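Local coordinates for D-mandelate dehydrogenase (Rhodotorula graminis, PDB 2W2K), which probably oxidises D-mandelate with NAD(+) as cofactor, as a member of the D-isomer specific 2-hydroxyacid dehydrogenase family, at residues Ala105-Arg110 with Met321-Arg326. Numbering follows the deposited sequence.
Sequences AFANSR and MTNIDR
Ala107, the last residue of strand 105-107, faces Asn323 of helix 310-330 with their CA atoms 7.6 Å apart, a small helix-on-sheet contact in the flavodoxin-like substrate-binding domain of a D-2-hydroxyacid dehydrogenase. The strand is the outermost of the five-stranded parallel sheet, in strand order 2-1-3-4-5, with Phe106 hydrogen-bonded through its backbone to Ala338, and the C-terminal helix returns from the nucleotide-binding domain to cover one side of the sheet. Both CB atoms point across the interface. The Ala107 methyl rests against the Asn323 amide by van der Waals contact, with CB lying 4.1 Å from the Asn323 CG. No hydrogen bond spans the two segments, and together they bury just 64 Å². Neighbouring groups widen the same interface: Ala105 touches Phe327, Ser109 packs on Phe316, Leu319 and Thr320, while Ile324 and Met321 reach Ile56 of strand 54-57, two strands away in the sheet. Beyond the strand, Asn108 points its CB away from the helix. Its CG, turned about +60° from the backbone N (chi1 59°), brings OD1 round into an Asx turn, and the Arg110 N donates to Asn108 OD1 at 3.2 Å, approaching from above the carbonyl plane.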
ATOM      1  N   ALA B 105      23.228   7.304 -32.189  1.00  7.81           N
ATOM      2  CA  ALA B 105      23.267   6.823 -30.804  1.00 10.15           C
ATOM      3  C   ALA B 105      21.912   7.051 -30.136  1.00 10.27           C
ATOM      4  O   ALA B 105      21.277   8.081 -30.366  1.00  7.91           O
ATOM      5  CB  ALA B 105      24.374   7.579 -30.011  1.00  7.60           C
ATOM      6  N   PHE B 106      21.473   6.100 -29.307  1.00  8.06           N
ATOM      7  CA  PHE B 106      20.200   6.236 -28.565  1.00  8.59           C
ATOM      8  C   PHE B 106      20.426   6.202 -27.033  1.00  8.53           C
ATOM      9  O   PHE B 106      21.300   5.482 -26.532  1.00  7.38           O
ATOM     10  CB  PHE B 106      19.195   5.144 -29.001  1.00  9.50           C
ATOM     11  CG  PHE B 106      17.788   5.302 -28.413  1.00  8.95           C
ATOM     12  CD1 PHE B 106      16.936   6.336 -28.847  1.00  7.57           C
ATOM     13  CD2 PHE B 106      17.304   4.386 -27.463  1.00 11.25           C
ATOM     14  CE1 PHE B 106      15.627   6.488 -28.310  1.00 10.33           C
ATOM     15  CE2 PHE B 106      16.004   4.524 -26.923  1.00 11.20           C
ATOM     16  CZ  PHE B 106      15.167   5.592 -27.351  1.00  8.82           C
ATOM     17  N   ALA B 107      19.636   6.990 -26.314  1.00  6.93           N
ATOM     18  CA  ALA B 107      19.543   6.932 -24.854  1.00  8.09           C
ATOM     19  C   ALA B 107      18.077   6.909 -24.425  1.00 10.24           C
ATOM     20  O   ALA B 107      17.261   7.722 -24.911  1.00  7.88           O
ATOM     21  CB  ALA B 107      20.238   8.146 -24.228  1.00  9.86           C
ATOM     22  N   ASN B 108      17.739   5.979 -23.526  1.00  9.00           N
ATOM     23  CA  ASN B 108      16.476   6.078 -22.778  1.00  9.80           C
ATOM     24  C   ASN B 108      16.711   6.865 -21.462  1.00  7.30           C
ATOM     25  O   ASN B 108      17.713   7.583 -21.338  1.00  8.18           O
ATOM     26  CB  ASN B 108      15.857   4.690 -22.530  1.00  9.47           C
ATOM     27  CG  ASN B 108      16.780   3.748 -21.736  1.00  9.94           C
ATOM     28  OD1 ASN B 108      17.721   4.178 -21.078  1.00  9.91           O
ATOM     29  ND2 ASN B 108      16.467   2.437 -21.774  1.00 15.02           N
ATOM     30  N   SER B 109      15.785   6.755 -20.513  1.00  7.59           N
ATOM     31  CA  SER B 109      15.903   7.412 -19.210  1.00  6.95           C
ATOM     32  C   SER B 109      15.840   6.336 -18.103  1.00 10.22           C
ATOM     33  O   SER B 109      15.173   6.517 -17.085  1.00  8.74           O
ATOM     34  CB  SER B 109      14.820   8.522 -19.052  1.00 10.30           C
ATOM     35  OG  SER B 109      14.953   9.530 -20.074  1.00  7.62           O
ATOM     36  N   ARG B 110      16.553   5.221 -18.322  1.00 10.90           N
ATOM     37  CA  ARG B 110      16.680   4.129 -17.324  1.00 13.26           C
ATOM     38  C   ARG B 110      17.012   4.617 -15.894  1.00  8.08           C
ATOM     39  O   ARG B 110      17.966   5.417 -15.674  1.00  9.86           O
ATOM     40  CB  ARG B 110      17.709   3.072 -17.804  1.00 14.76           C
ATOM     41  CG  ARG B 110      18.007   1.945 -16.796  1.00 15.71           C
ATOM     42  CD  ARG B 110      19.164   1.016 -17.250  1.00 18.56           C
ATOM     43  NE  ARG B 110      20.377   1.745 -17.636  1.00 14.79           N
ATOM     44  CZ  ARG B 110      21.270   2.263 -16.789  1.00 18.59           C
ATOM     45  NH1 ARG B 110      21.114   2.160 -15.468  1.00 24.18           N
ATOM     46  NH2 ARG B 110      22.313   2.922 -17.265  1.00 18.46           N
ATOM     47  N   MET B 321      17.885  16.168 -21.462  1.00  6.52           N
ATOM     48  CA  MET B 321      18.644  17.407 -21.751  1.00  5.14           C
ATOM     49  C   MET B 321      20.151  17.227 -21.516  1.00  8.48           C
ATOM     50  O   MET B 321      20.966  17.608 -22.369  1.00  5.67           O
ATOM     51  CB  MET B 321      18.109  18.593 -20.930  1.00  7.12           C
ATOM     52  CG  MET B 321      16.688  19.074 -21.315  1.00  8.60           C
ATOM     53  SD  MET B 321      16.217  20.630 -20.482  1.00 10.97           S
ATOM     54  CE  MET B 321      14.888  20.100 -19.408  1.00 16.96           C
ATOM     55  N   THR B 322      20.518  16.635 -20.365  1.00  6.67           N
ATOM     56  CA  THR B 322      21.924  16.391 -20.003  1.00  7.51           C
ATOM     57  C   THR B 322      22.645  15.429 -20.950  1.00  7.48           C
ATOM     58  O   THR B 322      23.805  15.662 -21.315  1.00  8.74           O
ATOM     59  CB  THR B 322      22.062  15.919 -18.491  1.00  9.09           C
ATOM     60  OG1 THR B 322      21.476  16.909 -17.620  1.00  8.45           O
ATOM     61  CG2 THR B 322      23.524  15.700 -18.103  1.00 13.20           C
ATOM     62  N   ASN B 323      21.965  14.349 -21.351  1.00  7.37           N
ATOM     63  CA  ASN B 323      22.516  13.415 -22.342  1.00  7.61           C
ATOM     64  C   ASN B 323      22.961  14.116 -23.643  1.00 10.12           C
ATOM     65  O   ASN B 323      24.104  13.921 -24.131  1.00  6.34           O
ATOM     66  CB  ASN B 323      21.512  12.293 -22.645  1.00  7.19           C
ATOM     67  CG  ASN B 323      21.626  11.083 -21.678  1.00  8.58           C
ATOM     68  OD1 ASN B 323      20.602  10.517 -21.233  1.00 12.75           O
ATOM     69  ND2 ASN B 323      22.840  10.683 -21.376  1.00  8.25           N
ATOM     70  N   ILE B 324      22.078  14.939 -24.200  1.00  5.83           N
ATOM     71  CA  ILE B 324      22.368  15.634 -25.482  1.00  7.43           C
ATOM     72  C   ILE B 324      23.495  16.699 -25.329  1.00  7.61           C
ATOM     73  O   ILE B 324      24.390  16.825 -26.199  1.00  7.40           O
ATOM     74  CB  ILE B 324      21.055  16.199 -26.113  1.00  5.78           C
ATOM     75  CG1 ILE B 324      20.128  15.041 -26.566  1.00  6.54           C
ATOM     76  CG2 ILE B 324      21.351  17.128 -27.301  1.00  9.69           C
ATOM     77  CD1 ILE B 324      18.683  15.488 -26.869  1.00  6.54           C
ATOM     78  N   ASP B 325      23.478  17.424 -24.211  1.00  9.07           N
ATOM     79  CA  ASP B 325      24.529  18.429 -23.895  1.00 10.40           C
ATOM     80  C   ASP B 325      25.914  17.769 -23.795  1.00  9.49           C
ATOM     81  O   ASP B 325      26.867  18.198 -24.471  1.00 10.01           O
ATOM     82  CB  ASP B 325      24.171  19.164 -22.583  1.00  8.72           C
ATOM     83  CG  ASP B 325      25.017  20.431 -22.331  1.00 16.46           C
ATOM     84  OD1 ASP B 325      26.135  20.596 -22.869  1.00 17.57           O
ATOM     85  OD2 ASP B 325      24.546  21.286 -21.561  1.00 16.74           O
ATOM     86  N   ARG B 326      26.016  16.737 -22.952  1.00  9.57           N
ATOM     87  CA  ARG B 326      27.242  15.912 -22.844  1.00  8.80           C
ATOM     88  C   ARG B 326      27.767  15.440 -24.220  1.00  9.79           C
ATOM     89  O   ARG B 326      28.930  15.664 -24.545  1.00 10.39           O
ATOM     90  CB  ARG B 326      27.037  14.692 -21.939  1.00  6.67           C
ATOM     91  CG  ARG B 326      26.925  15.033 -20.451  1.00 10.82           C
ATOM     92  CD  ARG B 326      26.518  13.808 -19.593  1.00 10.91           C
ATOM     93  NE  ARG B 326      27.480  12.700 -19.662  1.00 10.87           N
ATOM     94  CZ  ARG B 326      28.493  12.485 -18.813  1.00 20.27           C
ATOM     95  NH1 ARG B 326      28.716  13.306 -17.792  1.00 13.32           N
ATOM     96  NH2 ARG B 326      29.282  11.429 -18.994  1.00 13.20           N
TER